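Local structure of metallo-beta-lactamase (Pseudomonas stutzeri, 4ZEJ) at residues A[40-45]-A[66-71]; A[127-132]-A[145-150]; A[5-10]-A[17-22]; A[149-154]-A[189-194]. The protein probably hydrolyses beta-lactam antibiotics to substituted beta-amino acids in a zinc-dependent reaction, and so contributes to antibiotic resistance. One frame throughout, in Å; residues are numbered along the deposited sequence.

Contact 1 of 4, residues A[40-45]-A[66-71]; sequences KGNAFI and GYELLG
Parallel strand pairing brings N42 level with E68 and A43 level with L69, and the axes of strands 42-45 and 68-71 cross at -38°. The alternation expected of parallel strands is plain: A43 bonds to the residues on both sides of its partner L69. Its N meets E68 O at 2.8 Å, from above the carbonyl plane, while its O takes the N-H of L70 almost end-on. E68 N extends the ladder to G41 O (2.9 Å), and I45 N extends it to G71 O at 2.9 Å. The two strands are the ends of a beta-alpha-beta crossover, 42-46 to 68-73 through helix 52-64, and that helix lies on the face bearing A43, where its I62 touches A43, I45 and Y67. G66, with positive phi, completes the Schellman motif that ends the helix. Y67 follows at once, its CB 3.9 Å from A43 CB and its ring directing an edge at G41 O. Further along, the branch tips I45 CD1 and L69 CD1 meet at 3.8 Å. On the face bearing N42 and F44, the phenyl ring lies against the backbone of G71. With CG of F44 anti to the backbone N (chi1 -157°), G71 O sits over the centre of the F44 ring, 3.4 Å above its plane, and the same oxygen accepts from I45 N. L70 CB comes up in the ring plane at the edge, 3.9 Å from F44 CD1. The CD1 branch of L70 turns to N42 CB (3.8 Å), and V125 from a loop touches both F44 and L70.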
loop_
_atom_site.group_PDB
_atom_site.type_symbol
_atom_site.label_atom_id
_atom_site.label_comp_id
_atom_site.label_asym_id
_atom_site.label_seq_id
_atom_site.Cartn_x
_atom_site.Cartn_y
_atom_site.Cartn_z
ATOM N N LYS A 40 8.016 -12.321 14.916
ATOM C CA LYS A 40 7.775 -13.277 16.001
ATOM C C LYS A 40 6.604 -14.231 15.701
ATOM O O LYS A 40 5.668 -14.350 16.498
ATOM C CB LYS A 40 7.507 -12.517 17.307
ATOM C CG LYS A 40 8.582 -11.517 17.698
ATOM C CD LYS A 40 8.258 -10.872 19.039
ATOM C CE LYS A 40 9.116 -9.642 19.307
ATOM N NZ LYS A 40 10.509 -9.996 19.691
ATOM N N GLY A 41 6.639 -14.880 14.541
ATOM C CA GLY A 41 5.595 -15.843 14.164
ATOM C C GLY A 41 4.261 -15.267 13.661
ATOM O O GLY A 41 3.374 -16.029 13.249
ATOM N N ASN A 42 4.107 -13.940 13.701
ATOM C CA ASN A 42 2.900 -13.257 13.210
ATOM C C ASN A 42 3.152 -12.664 11.830
ATOM O O ASN A 42 4.286 -12.360 11.509
ATOM C CB ASN A 42 2.505 -12.128 14.157
ATOM C CG ASN A 42 2.213 -12.614 15.552
ATOM O OD1 ASN A 42 1.474 -13.575 15.728
ATOM N ND2 ASN A 42 2.794 -11.961 16.559
ATOM N N ALA A 43 2.090 -12.530 11.028
ATOM C CA ALA A 43 2.134 -11.894 9.707
ATOM C C ALA A 43 1.052 -10.828 9.610
ATOM O O ALA A 43 -0.022 -10.960 10.193
ATOM C CB ALA A 43 1.936 -12.919 8.596
ATOM N N PHE A 44 1.349 -9.771 8.868
ATOM C CA PHE A 44 0.392 -8.726 8.585
ATOM C C PHE A 44 0.543 -8.321 7.123
ATOM O O PHE A 44 1.668 -8.197 6.613
ATOM C CB PHE A 44 0.602 -7.527 9.513
ATOM C CG PHE A 44 -0.614 -6.662 9.671
ATOM C CD1 PHE A 44 -1.549 -6.929 10.667
ATOM C CD2 PHE A 44 -0.833 -5.587 8.828
ATOM C CE1 PHE A 44 -2.681 -6.134 10.815
ATOM C CE2 PHE A 44 -1.968 -4.789 8.968
ATOM C CZ PHE A 44 -2.885 -5.066 9.965
ATOM N N ILE A 45 -0.593 -8.124 6.455
ATOM C CA ILE A 45 -0.616 -7.782 5.038
ATOM C C ILE A 45 -0.735 -6.263 4.876
ATOM O O ILE A 45 -1.610 -5.657 5.476
ATOM C CB ILE A 45 -1.794 -8.508 4.319
ATOM C CG1 ILE A 45 -1.555 -10.029 4.303
ATOM C CG2 ILE A 45 -1.966 -7.995 2.896
ATOM C CD1 ILE A 45 -2.788 -10.858 4.016
ATOM N N GLY A 66 3.241 -21.351 8.456
ATOM C CA GLY A 66 3.073 -21.437 9.900
ATOM C C GLY A 66 2.869 -20.115 10.608
ATOM O O GLY A 66 2.929 -20.068 11.834
ATOM N N TYR A 67 2.617 -19.043 9.858
ATOM C CA TYR A 67 2.460 -17.722 10.454
ATOM C C TYR A 67 1.024 -17.467 10.854
ATOM O O TYR A 67 0.084 -17.898 10.167
ATOM C CB TYR A 67 2.897 -16.617 9.490
ATOM C CG TYR A 67 4.358 -16.657 9.131
ATOM C CD1 TYR A 67 5.340 -16.512 10.112
ATOM C CD2 TYR A 67 4.767 -16.813 7.803
ATOM C CE1 TYR A 67 6.687 -16.551 9.789
ATOM C CE2 TYR A 67 6.111 -16.837 7.467
ATOM C CZ TYR A 67 7.067 -16.711 8.463
ATOM O OH TYR A 67 8.399 -16.740 8.136
ATOM N N GLU A 68 0.868 -16.732 11.954
ATOM C CA GLU A 68 -0.437 -16.286 12.412
ATOM C C GLU A 68 -0.805 -14.962 11.747
ATOM O O GLU A 68 -0.124 -13.961 11.955
ATOM C CB GLU A 68 -0.434 -16.100 13.926
ATOM C CG GLU A 68 -1.824 -16.030 14.514
ATOM C CD GLU A 68 -2.662 -17.220 14.098
ATOM O OE1 GLU A 68 -2.235 -18.373 14.355
ATOM O OE2 GLU A 68 -3.730 -17.001 13.484
ATOM N N LEU A 69 -1.886 -14.958 10.974
ATOM C CA LEU A 69 -2.242 -13.782 10.178
ATOM C C LEU A 69 -3.091 -12.848 11.014
ATOM O O LEU A 69 -4.244 -13.142 11.295
ATOM C CB LEU A 69 -2.974 -14.184 8.902
ATOM C CG LEU A 69 -3.406 -13.057 7.961
ATOM C CD1 LEU A 69 -2.240 -12.148 7.571
ATOM C CD2 LEU A 69 -4.051 -13.677 6.732
ATOM N N LEU A 70 -2.504 -11.728 11.414
ATOM C CA LEU A 70 -3.182 -10.749 12.260
ATOM C C LEU A 70 -4.108 -9.799 11.490
ATOM O O LEU A 70 -4.927 -9.106 12.106
ATOM C CB LEU A 70 -2.151 -9.941 13.048
ATOM C CG LEU A 70 -1.291 -10.731 14.038
ATOM C CD1 LEU A 70 -0.363 -9.771 14.769
ATOM C CD2 LEU A 70 -2.153 -11.504 15.017
ATOM N N GLY A 71 -3.990 -9.755 10.168
ATOM C CA GLY A 71 -4.887 -8.944 9.354
ATOM C C GLY A 71 -4.203 -8.217 8.214
ATOM O O GLY A 71 -3.054 -8.509 7.885
#

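Contact 2 of 4, residues A[127-132]-A[145-150]; sequences GLIEVF and VWLPKS
E130 faces W146 as a hydrogen-bonded antiparallel pair: E130 N binds W146 O at 2.9 Å, and W146 N returns to E130 O at 2.8 Å. Their side chains run alongside each other in the same direction. The glutamate CG is anti to the carbonyl carbon (chi1 -60°) and the chain is extended beyond it, which carries OE1 to the indole edge, 3.4 Å from CD1 of W146, with the carboxylate and ring planes 58° apart. The two strands form a beta hairpin, 129-132 with 144-147, within the five-stranded sheet; on its other side, toward strand 121-124, L128 and I129 form a classic beta bulge opposite L124. L128 lies just before the paired residues. A water bridges the backbones there, donating to L128 O at 2.7 Å and accepting from K149 N at 2.9 Å, while P148 CD also rests against that oxygen. The leucine CD1 meets K149 CD at 3.4 Å, tight for two carbons, with the side chains crossing at about a right angle; K149 NZ continues past it to a salt bridge with D39. V145, the third main contributor, packs its CG1 against I129 CG2 at 3.6 Å. I129 CG1 also meets L147 CD2, at 3.7 Å. This apolar face is turned to the other sheet, where V145 touches V46.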
loop_
_atom_site.group_PDB
_atom_site.type_symbol
_atom_site.label_atom_id
_atom_site.label_comp_id
_atom_site.label_asym_id
_atom_site.label_seq_id
_atom_site.Cartn_x
_atom_site.Cartn_y
_atom_site.Cartn_z
ATOM N N GLY A 127 3.177 -1.377 17.790
ATOM C CA GLY A 127 4.265 -0.509 17.323
ATOM C C GLY A 127 5.057 -0.987 16.109
ATOM O O GLY A 127 5.881 -0.239 15.590
ATOM N N LEU A 128 4.818 -2.215 15.649
ATOM C CA LEU A 128 5.555 -2.783 14.510
ATOM C C LEU A 128 5.249 -2.031 13.214
ATOM O O LEU A 128 6.119 -1.870 12.358
ATOM C CB LEU A 128 5.183 -4.259 14.332
ATOM C CG LEU A 128 5.794 -5.058 13.177
ATOM C CD1 LEU A 128 7.266 -5.306 13.408
ATOM C CD2 LEU A 128 5.061 -6.375 12.990
ATOM N N ILE A 129 4.002 -1.600 13.079
ATOM C CA ILE A 129 3.512 -0.978 11.861
ATOM C C ILE A 129 2.931 0.374 12.244
ATOM O O ILE A 129 2.029 0.453 13.092
ATOM C CB ILE A 129 2.453 -1.878 11.196
ATOM C CG1 ILE A 129 3.118 -3.146 10.641
ATOM C CG2 ILE A 129 1.734 -1.144 10.070
ATOM C CD1 ILE A 129 2.181 -4.311 10.439
ATOM N N GLU A 130 3.475 1.432 11.651
ATOM C CA GLU A 130 2.977 2.777 11.862
ATOM C C GLU A 130 2.323 3.267 10.581
ATOM O O GLU A 130 2.888 3.101 9.502
ATOM C CB GLU A 130 4.102 3.707 12.298
ATOM C CG GLU A 130 4.760 3.259 13.602
ATOM C CD GLU A 130 5.797 4.232 14.146
ATOM O OE1 GLU A 130 6.128 5.232 13.473
ATOM O OE2 GLU A 130 6.282 3.988 15.272
ATOM N N VAL A 131 1.146 3.869 10.719
ATOM C CA VAL A 131 0.376 4.427 9.593
ATOM C C VAL A 131 0.370 5.949 9.751
ATOM O O VAL A 131 0.057 6.458 10.827
ATOM C CB VAL A 131 -1.059 3.874 9.577
ATOM C CG1 VAL A 131 -1.857 4.420 8.395
ATOM C CG2 VAL A 131 -1.030 2.351 9.537
ATOM N N PHE A 132 0.733 6.661 8.686
ATOM C CA PHE A 132 0.868 8.114 8.719
ATOM C C PHE A 132 0.225 8.734 7.495
ATOM O O PHE A 132 0.415 8.249 6.381
ATOM C CB PHE A 132 2.350 8.487 8.772
ATOM C CG PHE A 132 2.617 9.963 8.691
ATOM C CD1 PHE A 132 2.351 10.792 9.777
ATOM C CD2 PHE A 132 3.159 10.521 7.541
ATOM C CE1 PHE A 132 2.609 12.150 9.713
ATOM C CE2 PHE A 132 3.416 11.879 7.466
ATOM C CZ PHE A 132 3.147 12.695 8.557
ATOM N N VAL A 145 3.064 3.656 5.228
ATOM C CA VAL A 145 3.277 2.673 6.291
ATOM C C VAL A 145 4.774 2.596 6.546
ATOM O O VAL A 145 5.555 2.298 5.634
ATOM C CB VAL A 145 2.683 1.282 5.930
ATOM C CG1 VAL A 145 3.047 0.213 6.963
ATOM C CG2 VAL A 145 1.185 1.385 5.795
ATOM N N TRP A 146 5.153 2.903 7.785
ATOM C CA TRP A 146 6.536 2.889 8.237
ATOM C C TRP A 146 6.739 1.666 9.100
ATOM O O TRP A 146 5.894 1.351 9.973
ATOM C CB TRP A 146 6.848 4.178 9.014
ATOM C CG TRP A 146 8.190 4.243 9.706
ATOM C CD1 TRP A 146 8.398 4.337 11.043
ATOM C CD2 TRP A 146 9.494 4.241 9.098
ATOM N NE1 TRP A 146 9.748 4.389 11.322
ATOM C CE2 TRP A 146 10.442 4.335 10.143
ATOM C CE3 TRP A 146 9.950 4.173 7.776
ATOM C CZ2 TRP A 146 11.824 4.359 9.905
ATOM C CZ3 TRP A 146 11.325 4.191 7.535
ATOM C CH2 TRP A 146 12.246 4.299 8.598
ATOM N N LEU A 147 7.849 0.981 8.841
ATOM C CA LEU A 147 8.230 -0.223 9.557
ATOM C C LEU A 147 9.523 0.113 10.307
ATOM O O LEU A 147 10.619 -0.066 9.770
ATOM C CB LEU A 147 8.411 -1.380 8.573
ATOM C CG LEU A 147 7.184 -1.628 7.675
ATOM C CD1 LEU A 147 7.460 -2.750 6.693
ATOM C CD2 LEU A 147 5.932 -1.942 8.480
ATOM N N PRO A 148 9.396 0.629 11.549
ATOM C CA PRO A 148 10.586 1.117 12.266
ATOM C C PRO A 148 11.689 0.080 12.479
ATOM O O PRO A 148 12.862 0.445 12.474
ATOM C CB PRO A 148 10.031 1.611 13.616
ATOM C CG PRO A 148 8.634 1.119 13.700
ATOM C CD PRO A 148 8.155 0.909 12.297
ATOM N N LYS A 149 11.311 -1.187 12.645
ATOM C CA LYS A 149 12.277 -2.270 12.843
ATOM C C LYS A 149 13.093 -2.559 11.583
ATOM O O LYS A 149 14.270 -2.920 11.678
ATOM C CB LYS A 149 11.570 -3.551 13.310
ATOM C CG LYS A 149 10.871 -3.403 14.653
ATOM C CD LYS A 149 10.151 -4.676 15.080
ATOM C CE LYS A 149 11.087 -5.732 15.622
ATOM N NZ LYS A 149 10.361 -6.648 16.544
ATOM N N SER A 150 12.467 -2.399 10.417
ATOM C CA SER A 150 13.090 -2.690 9.125
ATOM C C SER A 150 13.636 -1.457 8.395
ATOM O O SER A 150 14.375 -1.606 7.421
ATOM C CB SER A 150 12.071 -3.380 8.219
ATOM O OG SER A 150 11.558 -4.531 8.861
HETATM O O HOH W 1 8.729 -2.383 12.073
#

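Contact 3 of 4, residues A[5-10]-A[17-22]; sequences ELRIEK and LHTSYS
R7 with T19 and E9 with L17 are hydrogen-bonded antiparallel pairs, and the non-hydrogen-bonded pair I8 with H18 stands between them. All four N-H groups of the two outer pairs are used; the shortest bond runs from L17 N to E9 O (2.7 Å). Beyond the ladder, S20 OG bonds to W50 N.

A polar cluster forms on the face of R7, T19 and E9. R7 places CG between its backbone N and carbonyl carbon, the crowded position (chi1 62°), and then extends to NE, so that the chain runs alongside T19. The threonine CB lies under the guanidinium, 3.9 Å from its plane and over its centre. From the guanidinium edge NH1 donates in plane to Y21 OH at 2.9 Å, and NE makes a salt bridge to E9 OE1, also 2.9 Å, meeting that oxygen from above the carboxylate plane. The guanidinium is thus gripped at two nitrogens, which limits its rotation. A water ties the same cluster to the backbone: it accepts from T19 OG1 (2.7 Å) and donates to E9 OE1 and L17 O.

Carbon contacts dominate on the face of I8 and H18. L6 CD1 lies 4.1 Å from H18 CB and equally near S20 CB, while I8 and H18 both touch L58 of helix 52-64.

The S20 side chain comes within about 7 Å of that of the zinc ligand D80, and the whole arrangement is a beta hairpin, strand 7-12 with strand 15-24, at one edge of the seven-stranded mixed sheet of the metallo-beta-lactamase fold.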
loop_
_atom_site.group_PDB
_atom_site.type_symbol
_atom_site.label_atom_id
_atom_site.label_comp_id
_atom_site.label_asym_id
_atom_site.label_seq_id
_atom_site.Cartn_x
_atom_site.Cartn_y
_atom_site.Cartn_z
ATOM N N GLU A 5 -0.007 -15.008 -12.368
ATOM C CA GLU A 5 -0.357 -15.339 -10.992
ATOM C C GLU A 5 0.370 -14.385 -10.038
ATOM O O GLU A 5 1.331 -13.724 -10.422
ATOM C CB GLU A 5 0.052 -16.781 -10.649
ATOM C CG GLU A 5 -0.527 -17.884 -11.543
ATOM C CD GLU A 5 -2.020 -18.116 -11.382
ATOM O OE1 GLU A 5 -2.613 -18.756 -12.280
ATOM O OE2 GLU A 5 -2.621 -17.684 -10.371
ATOM N N LEU A 6 -0.084 -14.330 -8.791
ATOM C CA LEU A 6 0.635 -13.621 -7.732
ATOM C C LEU A 6 2.016 -14.224 -7.556
ATOM O O LEU A 6 2.180 -15.441 -7.685
ATOM C CB LEU A 6 -0.114 -13.771 -6.390
ATOM C CG LEU A 6 0.511 -13.066 -5.167
ATOM C CD1 LEU A 6 -0.272 -11.867 -4.688
ATOM C CD2 LEU A 6 0.669 -14.045 -4.025
ATOM N N ARG A 7 2.995 -13.396 -7.227
ATOM C CA ARG A 7 4.268 -13.910 -6.718
ATOM C C ARG A 7 4.680 -13.194 -5.444
ATOM O O ARG A 7 4.195 -12.100 -5.144
ATOM C CB ARG A 7 5.357 -13.866 -7.786
ATOM C CG ARG A 7 5.671 -12.476 -8.257
ATOM C CD ARG A 7 6.776 -12.533 -9.293
ATOM N NE ARG A 7 7.299 -11.214 -9.567
ATOM C CZ ARG A 7 6.783 -10.332 -10.424
ATOM N NH1 ARG A 7 5.666 -10.586 -11.106
ATOM N NH2 ARG A 7 7.402 -9.169 -10.587
ATOM N N ILE A 8 5.515 -13.871 -4.662
ATOM C CA ILE A 8 5.962 -13.376 -3.365
ATOM C C ILE A 8 7.468 -13.490 -3.330
ATOM O O ILE A 8 8.007 -14.569 -3.570
ATOM C CB ILE A 8 5.327 -14.164 -2.196
ATOM C CG1 ILE A 8 3.795 -14.127 -2.283
ATOM C CG2 ILE A 8 5.743 -13.556 -0.861
ATOM C CD1 ILE A 8 3.106 -15.203 -1.469
ATOM N N GLU A 9 8.148 -12.383 -3.044
ATOM C CA GLU A 9 9.607 -12.341 -3.089
ATOM C C GLU A 9 10.145 -11.618 -1.853
ATOM O O GLU A 9 9.543 -10.653 -1.383
ATOM C CB GLU A 9 10.042 -11.695 -4.429
ATOM C CG GLU A 9 9.811 -12.644 -5.623
ATOM C CD GLU A 9 9.802 -11.984 -6.993
ATOM O OE1 GLU A 9 8.982 -11.091 -7.209
ATOM O OE2 GLU A 9 10.586 -12.406 -7.886
ATOM N N LYS A 10 11.261 -12.094 -1.303
ATOM C CA LYS A 10 11.828 -11.488 -0.095
ATOM C C LYS A 10 12.499 -10.151 -0.418
ATOM O O LYS A 10 13.255 -10.067 -1.376
ATOM C CB LYS A 10 12.852 -12.430 0.543
ATOM C CG LYS A 10 13.339 -12.001 1.921
ATOM C CD LYS A 10 14.229 -13.079 2.514
ATOM C CE LYS A 10 14.909 -12.643 3.794
ATOM N NZ LYS A 10 15.859 -13.695 4.266
ATOM N N LEU A 17 7.628 -8.900 -0.515
ATOM C CA LEU A 17 6.888 -8.114 -1.498
ATOM C C LEU A 17 5.978 -9.044 -2.261
ATOM O O LEU A 17 6.435 -10.077 -2.763
ATOM C CB LEU A 17 7.875 -7.472 -2.472
ATOM C CG LEU A 17 7.274 -6.613 -3.580
ATOM C CD1 LEU A 17 6.838 -5.288 -3.004
ATOM C CD2 LEU A 17 8.323 -6.416 -4.681
ATOM N N HIS A 18 4.684 -8.723 -2.313
ATOM C CA HIS A 18 3.766 -9.442 -3.175
ATOM C C HIS A 18 3.416 -8.591 -4.389
ATOM O O HIS A 18 3.169 -7.392 -4.268
ATOM C CB HIS A 18 2.535 -10.001 -2.431
ATOM C CG HIS A 18 1.591 -8.988 -1.861
ATOM N ND1 HIS A 18 0.640 -8.341 -2.622
ATOM C CD2 HIS A 18 1.354 -8.618 -0.580
ATOM C CE1 HIS A 18 -0.098 -7.573 -1.845
ATOM N NE2 HIS A 18 0.306 -7.729 -0.601
ATOM N N THR A 19 3.472 -9.218 -5.559
ATOM C CA THR A 19 3.204 -8.562 -6.829
ATOM C C THR A 19 2.042 -9.283 -7.487
ATOM O O THR A 19 2.080 -10.508 -7.654
ATOM C CB THR A 19 4.429 -8.592 -7.764
ATOM O OG1 THR A 19 5.556 -8.016 -7.099
ATOM C CG2 THR A 19 4.151 -7.796 -9.042
ATOM N N SER A 20 1.014 -8.518 -7.844
ATOM C CA SER A 20 -0.123 -9.034 -8.581
ATOM C C SER A 20 -0.488 -8.062 -9.673
ATOM O O SER A 20 0.061 -6.939 -9.736
ATOM C CB SER A 20 -1.317 -9.300 -7.654
ATOM O OG SER A 20 -1.754 -8.115 -7.014
ATOM N N TYR A 21 -1.408 -8.488 -10.540
ATOM C CA TYR A 21 -1.730 -7.723 -11.731
ATOM C C TYR A 21 -3.218 -7.585 -12.027
ATOM O O TYR A 21 -4.038 -8.413 -11.599
ATOM C CB TYR A 21 -1.108 -8.384 -12.947
ATOM C CG TYR A 21 0.388 -8.592 -12.984
ATOM C CD1 TYR A 21 1.193 -7.751 -13.735
ATOM C CD2 TYR A 21 0.991 -9.680 -12.338
ATOM C CE1 TYR A 21 2.561 -7.967 -13.854
ATOM C CE2 TYR A 21 2.364 -9.889 -12.427
ATOM C CZ TYR A 21 3.141 -9.033 -13.198
ATOM O OH TYR A 21 4.483 -9.253 -13.345
ATOM N N SER A 22 -3.556 -6.560 -12.800
ATOM C CA SER A 22 -4.879 -6.459 -13.433
ATOM C C SER A 22 -4.742 -5.811 -14.788
ATOM O O SER A 22 -3.805 -5.047 -15.019
ATOM C CB SER A 22 -5.836 -5.657 -12.560
ATOM O OG SER A 22 -7.143 -5.650 -13.106
HETATM O O HOH W 2 7.033 -9.864 -5.728
#

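Contact 4 of 4, residues A[149-154]-A[189-194]; sequences KSKILF and YSEAQI
I152 and I194 form a parallel bridge with their CA atoms 4.8 Å apart, L153 N bonding to I194 O at 2.9 Å and K151 O taking Q193 N at 2.9 Å and, weakly, I194 N. The bridge opens the pairing of strand 152-156 with strand 194-197, one of the two outermost strands of the five-stranded sheet, and helix 175-188 lies between them in the chain as in a beta-alpha-beta unit. Toward strand 144-147, K151, with positive phi, forms a G1 beta bulge with I152 opposite L147. A type I turn runs from Y189 to A192, just after the helix.

I152 and I194 lie side by side and point the same way, CG1 of the first 3.9 Å from CB of the second, on a face where I15, V11 and K12 also make contact. K151 is bent at chi2 (-63°), which turns its amine over toward the turn: NZ forms a long salt bridge with E191 OE1 at 3.3 Å, approaching from above the carboxylate plane, and also bonds to P148 O. The lysine CB packs on the flat amide of Q193, 4.0 Å from CD.

L153, on the side of the strand opposite I152, meets Y189, and W146 touches both. The leucine crosses the tyrosine at about a right angle in a CH-pi contact: its CD1 methyl stands over the ring face, 3.9 Å from the centroid and 14° off the ring normal.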
loop_
_atom_site.group_PDB
_atom_site.type_symbol
_atom_site.label_atom_id
_atom_site.label_comp_id
_atom_site.label_asym_id
_atom_site.label_seq_id
_atom_site.Cartn_x
_atom_site.Cartn_y
_atom_site.Cartn_z
ATOM N N LYS A 149 11.311 -1.187 12.645
ATOM C CA LYS A 149 12.277 -2.270 12.843
ATOM C C LYS A 149 13.093 -2.559 11.583
ATOM O O LYS A 149 14.270 -2.920 11.678
ATOM C CB LYS A 149 11.570 -3.551 13.310
ATOM C CG LYS A 149 10.871 -3.403 14.653
ATOM C CD LYS A 149 10.151 -4.676 15.080
ATOM C CE LYS A 149 11.087 -5.732 15.622
ATOM N NZ LYS A 149 10.361 -6.648 16.544
ATOM N N SER A 150 12.467 -2.399 10.417
ATOM C CA SER A 150 13.090 -2.690 9.125
ATOM C C SER A 150 13.636 -1.457 8.395
ATOM O O SER A 150 14.375 -1.606 7.421
ATOM C CB SER A 150 12.071 -3.380 8.219
ATOM O OG SER A 150 11.558 -4.531 8.861
ATOM N N LYS A 151 13.266 -0.259 8.852
ATOM C CA LYS A 151 13.633 0.988 8.182
ATOM C C LYS A 151 13.108 1.031 6.744
ATOM O O LYS A 151 13.775 1.551 5.837
ATOM C CB LYS A 151 15.155 1.226 8.219
ATOM C CG LYS A 151 15.816 0.991 9.572
ATOM C CD LYS A 151 15.290 1.952 10.626
ATOM C CE LYS A 151 15.871 1.653 12.000
ATOM N NZ LYS A 151 15.010 2.236 13.067
ATOM N N ILE A 152 11.910 0.486 6.562
ATOM C CA ILE A 152 11.222 0.483 5.279
ATOM C C ILE A 152 10.038 1.429 5.381
ATOM O O ILE A 152 9.254 1.357 6.333
ATOM C CB ILE A 152 10.733 -0.924 4.890
ATOM C CG1 ILE A 152 11.932 -1.833 4.584
ATOM C CG2 ILE A 152 9.733 -0.867 3.716
ATOM C CD1 ILE A 152 11.569 -3.299 4.458
ATOM N N LEU A 153 9.909 2.303 4.389
ATOM C CA LEU A 153 8.698 3.062 4.180
ATOM C C LEU A 153 7.962 2.476 2.986
ATOM O O LEU A 153 8.476 2.469 1.871
ATOM C CB LEU A 153 9.023 4.535 3.924
ATOM C CG LEU A 153 7.825 5.459 3.787
ATOM C CD1 LEU A 153 7.083 5.581 5.108
ATOM C CD2 LEU A 153 8.292 6.817 3.267
ATOM N N PHE A 154 6.776 1.952 3.238
ATOM C CA PHE A 154 5.876 1.544 2.174
ATOM C C PHE A 154 5.055 2.764 1.765
ATOM O O PHE A 154 4.183 3.218 2.500
ATOM C CB PHE A 154 4.975 0.403 2.622
ATOM C CG PHE A 154 4.087 -0.095 1.528
ATOM C CD1 PHE A 154 4.557 -1.017 0.599
ATOM C CD2 PHE A 154 2.795 0.407 1.396
ATOM C CE1 PHE A 154 3.741 -1.458 -0.432
ATOM C CE2 PHE A 154 1.984 -0.024 0.371
ATOM C CZ PHE A 154 2.453 -0.946 -0.550
ATOM N N TYR A 189 10.649 10.823 7.646
ATOM C CA TYR A 189 11.267 9.504 7.460
ATOM C C TYR A 189 12.693 9.566 6.909
ATOM O O TYR A 189 13.051 8.825 5.997
ATOM C CB TYR A 189 10.364 8.638 6.577
ATOM C CG TYR A 189 9.022 8.418 7.209
ATOM C CD1 TYR A 189 7.863 8.953 6.647
ATOM C CD2 TYR A 189 8.910 7.709 8.406
ATOM C CE1 TYR A 189 6.635 8.765 7.244
ATOM C CE2 TYR A 189 7.680 7.522 9.011
ATOM C CZ TYR A 189 6.547 8.044 8.414
ATOM O OH TYR A 189 5.330 7.858 9.025
ATOM N N SER A 190 13.508 10.439 7.495
ATOM C CA SER A 190 14.944 10.526 7.166
ATOM C C SER A 190 15.714 9.206 7.381
ATOM O O SER A 190 16.710 8.963 6.698
ATOM C CB SER A 190 15.617 11.644 7.973
ATOM O OG SER A 190 15.620 11.340 9.358
ATOM N N GLU A 191 15.259 8.373 8.320
ATOM C CA GLU A 191 15.842 7.038 8.561
ATOM C C GLU A 191 15.565 5.988 7.472
ATOM O O GLU A 191 16.154 4.909 7.510
ATOM C CB GLU A 191 15.313 6.443 9.882
ATOM C CG GLU A 191 15.841 7.051 11.169
ATOM C CD GLU A 191 15.350 6.311 12.415
ATOM O OE1 GLU A 191 14.506 5.398 12.290
ATOM O OE2 GLU A 191 15.790 6.639 13.533
ATOM N N ALA A 192 14.638 6.254 6.547
ATOM C CA ALA A 192 14.209 5.225 5.598
ATOM C C ALA A 192 15.368 4.772 4.727
ATOM O O ALA A 192 16.028 5.602 4.105
ATOM C CB ALA A 192 13.063 5.734 4.725
ATOM N N GLN A 193 15.625 3.466 4.732
ATOM C CA GLN A 193 16.655 2.852 3.887
ATOM C C GLN A 193 16.063 2.300 2.590
ATOM O O GLN A 193 16.751 2.230 1.578
ATOM C CB GLN A 193 17.385 1.748 4.652
ATOM C CG GLN A 193 18.247 2.277 5.798
ATOM C CD GLN A 193 18.840 1.194 6.679
ATOM O OE1 GLN A 193 18.843 0.017 6.325
ATOM N NE2 GLN A 193 19.382 1.593 7.825
ATOM N N ILE A 194 14.800 1.881 2.646
ATOM C CA ILE A 194 14.107 1.309 1.507
ATOM C C ILE A 194 12.749 1.991 1.436
ATOM O O ILE A 194 12.067 2.141 2.457
ATOM C CB ILE A 194 13.937 -0.224 1.645
ATOM C CG1 ILE A 194 15.308 -0.918 1.671
ATOM C CG2 ILE A 194 13.030 -0.782 0.539
ATOM C CD1 ILE A 194 15.277 -2.395 2.040
#

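From the N terminus, contact 3 closes first, folding 17-22 back on 5-10 across the short hairpin turn at the edge of the seven-stranded sheet. Contact 1 follows in the same sheet, closing the longer excursion through helix 52-64. Contact 2 then closes a hairpin in the five-stranded sheet, and contact 4 starts on its last residues, K149 and S150, to close the loop that holds helix 175-188. None nests in or crosses another: the four come in series, with contacts 2 and 4 overlapping end to end. Neighbouring strands join those two, while F44 of contact 1 packing on I129 of contact 2 ties the sheets together.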